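Local atomic coordinates of tyrosine-protein phosphatase YwqE (Bacillus subtilis, PDB entry 3QY7), a protein that removes phosphate from phosphotyrosine-containing proteins, including YwqD, YwqF and Ssb, as a manganese-dependent tyrosine phosphatase of the CpsB/CapC family. Residues L99-Y104 with L231-I237. Residues are numbered along the deposited sequence; the frame is centred on the assembly and turned at random.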
loop_
_atom_site.group_PDB
_atom_site.type_symbol
_atom_site.label_atom_id
_atom_site.label_comp_id
_atom_site.label_asym_id
_atom_site.label_seq_id
_atom_site.Cartn_x
_atom_site.Cartn_y
_atom_site.Cartn_z
ATOM N N LEU A 99 6.723 2.936 6.352
ATOM C CA LEU A 99 7.086 1.931 5.355
ATOM C C LEU A 99 8.603 1.881 5.248
ATOM O O LEU A 99 9.227 2.857 4.876
ATOM C CB LEU A 99 6.429 2.265 3.999
ATOM C CG LEU A 99 4.882 2.278 3.976
ATOM C CD1 LEU A 99 4.387 2.792 2.661
ATOM C CD2 LEU A 99 4.320 0.859 4.258
ATOM N N ASN A 100 9.187 0.730 5.590
ATOM C CA ASN A 100 10.628 0.576 5.597
ATOM C C ASN A 100 11.343 1.691 6.361
ATOM O O ASN A 100 12.431 2.124 5.972
ATOM C CB ASN A 100 11.177 0.472 4.158
ATOM C CG ASN A 100 12.625 0.030 4.134
ATOM O OD1 ASN A 100 13.030 -0.768 4.959
ATOM N ND2 ASN A 100 13.407 0.559 3.188
ATOM N N ASP A 101 10.714 2.172 7.430
ATOM C CA ASP A 101 11.304 3.247 8.254
ATOM C C ASP A 101 11.577 4.545 7.482
ATOM O O ASP A 101 12.399 5.359 7.902
ATOM C CB ASP A 101 12.602 2.751 8.924
ATOM C CG ASP A 101 12.367 1.619 9.890
ATOM O OD1 ASP A 101 13.125 0.619 9.813
ATOM O OD2 ASP A 101 11.417 1.694 10.711
ATOM N N THR A 102 10.900 4.741 6.354
ATOM C CA THR A 102 11.029 5.967 5.568
ATOM C C THR A 102 10.013 7.012 6.008
ATOM O O THR A 102 9.276 6.806 6.958
ATOM C CB THR A 102 10.793 5.706 4.074
ATOM O OG1 THR A 102 9.397 5.394 3.868
ATOM C CG2 THR A 102 11.692 4.570 3.576
ATOM N N LYS A 103 9.963 8.124 5.278
ATOM C CA LYS A 103 9.001 9.179 5.562
ATOM C C LYS A 103 7.588 8.832 5.125
ATOM O O LYS A 103 6.672 9.589 5.406
ATOM C CB LYS A 103 9.423 10.476 4.888
ATOM C CG LYS A 103 9.194 10.526 3.388
ATOM C CD LYS A 103 9.628 11.855 2.821
ATOM C CE LYS A 103 11.124 11.954 2.775
ATOM N NZ LYS A 103 11.529 13.375 2.515
ATOM N N TYR A 104 7.426 7.715 4.415
ATOM C CA TYR A 104 6.114 7.319 3.894
ATOM C C TYR A 104 5.395 6.421 4.884
ATOM O O TYR A 104 5.954 5.444 5.366
ATOM C CB TYR A 104 6.281 6.610 2.547
ATOM C CG TYR A 104 6.870 7.524 1.504
ATOM C CD1 TYR A 104 6.053 8.326 0.713
ATOM C CD2 TYR A 104 8.257 7.646 1.363
ATOM C CE1 TYR A 104 6.596 9.191 -0.227
ATOM C CE2 TYR A 104 8.815 8.505 0.427
ATOM C CZ TYR A 104 7.981 9.277 -0.362
ATOM O OH TYR A 104 8.514 10.142 -1.285
ATOM N N LEU A 231 10.453 5.604 -2.924
ATOM C CA LEU A 231 10.002 5.397 -1.553
ATOM C C LEU A 231 11.010 4.551 -0.778
ATOM O O LEU A 231 11.387 4.900 0.321
ATOM C CB LEU A 231 8.613 4.741 -1.541
ATOM C CG LEU A 231 8.053 4.339 -0.185
ATOM C CD1 LEU A 231 6.520 4.350 -0.188
ATOM C CD2 LEU A 231 8.575 2.988 0.299
ATOM N N LEU A 232 11.443 3.444 -1.338
ATOM C CA LEU A 232 12.356 2.574 -0.640
ATOM C C LEU A 232 13.596 3.288 -0.169
ATOM O O LEU A 232 14.047 3.018 0.936
ATOM C CB LEU A 232 12.720 1.359 -1.489
ATOM C CG LEU A 232 13.366 0.224 -0.693
ATOM C CD1 LEU A 232 12.316 -0.391 0.162
ATOM C CD2 LEU A 232 13.862 -0.809 -1.585
ATOM N N ARG A 233 14.113 4.181 -1.023
ATOM C CA ARG A 233 15.331 4.979 -0.808
ATOM C C ARG A 233 15.078 6.241 0.024
ATOM O O ARG A 233 16.006 7.015 0.269
ATOM C CB ARG A 233 15.935 5.422 -2.150
ATOM C CG ARG A 233 16.523 4.322 -3.027
ATOM C CD ARG A 233 16.943 4.870 -4.391
ATOM N NE ARG A 233 17.656 3.869 -5.190
ATOM C CZ ARG A 233 18.979 3.674 -5.156
ATOM N NH1 ARG A 233 19.752 4.417 -4.376
ATOM N NH2 ARG A 233 19.528 2.738 -5.917
ATOM N N ASN A 234 13.833 6.437 0.442
ATOM C CA ASN A 234 13.403 7.618 1.198
ATOM C C ASN A 234 13.563 8.920 0.408
ATOM O O ASN A 234 13.788 9.996 0.977
ATOM C CB ASN A 234 14.096 7.697 2.563
ATOM C CG ASN A 234 13.344 8.577 3.546
ATOM O OD1 ASN A 234 12.119 8.685 3.500
ATOM N ND2 ASN A 234 14.083 9.244 4.413
ATOM N N GLN A 235 13.446 8.800 -0.907
ATOM C CA GLN A 235 13.450 9.941 -1.817
ATOM C C GLN A 235 12.040 10.478 -2.017
ATOM O O GLN A 235 11.067 9.848 -1.629
ATOM C CB GLN A 235 14.027 9.543 -3.183
ATOM C CG GLN A 235 15.504 9.196 -3.166
ATOM C CD GLN A 235 16.335 10.298 -2.581
ATOM O OE1 GLN A 235 16.792 10.199 -1.442
ATOM N NE2 GLN A 235 16.527 11.369 -3.345
ATOM N N THR A 236 11.944 11.641 -2.639
ATOM C CA THR A 236 10.657 12.252 -2.911
ATOM C C THR A 236 10.054 11.627 -4.166
ATOM O O THR A 236 10.718 11.563 -5.194
ATOM C CB THR A 236 10.822 13.770 -3.071
ATOM O OG1 THR A 236 11.378 14.306 -1.861
ATOM C CG2 THR A 236 9.469 14.442 -3.358
ATOM N N ILE A 237 8.814 11.126 -4.068
ATOM C CA ILE A 237 8.111 10.529 -5.205
ATOM C C ILE A 237 7.763 11.564 -6.277
ATOM O O ILE A 237 7.712 12.777 -5.996
ATOM C CB ILE A 237 6.818 9.790 -4.776
ATOM C CG1 ILE A 237 5.909 10.703 -3.941
ATOM C CG2 ILE A 237 7.163 8.532 -3.970
ATOM C CD1 ILE A 237 4.425 10.310 -3.991
HETATM O O HOH W 1 13.379 12.642 0.878
#
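Tyr104 reaches across to the chain leaving helix 219-232, its hydroxyl, at the end of a long flat ring, serving as both donor and acceptor. OH donates a hydrogen bond to Gln235 O at 2.6 Å, in the carbonyl plane and on a lone pair, and accepts one from Ile237 N at 3.0 Å, a bent bond with an N-H...O angle of 136°. Together they grip the phenol oxygen. Asn234 OD1 accepts from Lys103 N at 2.9 Å, the donor lying above the carbonyl plane. With CG anti to the backbone N (chi1 -159°), the amide swings across to that N-H. Asn234, first residue past the helix, also has the positive phi of a Schellman motif, which asparagine tolerates better than most residues. The phosphatase is a PHP-like TIM barrel, and here the loop entering strand 104-108 meets the end of helix 219-232. Thr102 OG1 accepts from Tyr104 N, an ST turn, and separately donates to Leu99 O. A water joins Lys103 NZ to Asn234 O. Apolar packing adds to the contact: Leu231 CB lies over one ring face, offset toward the rim, Lys103 CG of the ring's own segment covers the opposite one, and branched Leu231 lets CD1 meet both Tyr104 CB (3.6 Å) and Leu99 CD1, beside Ile38.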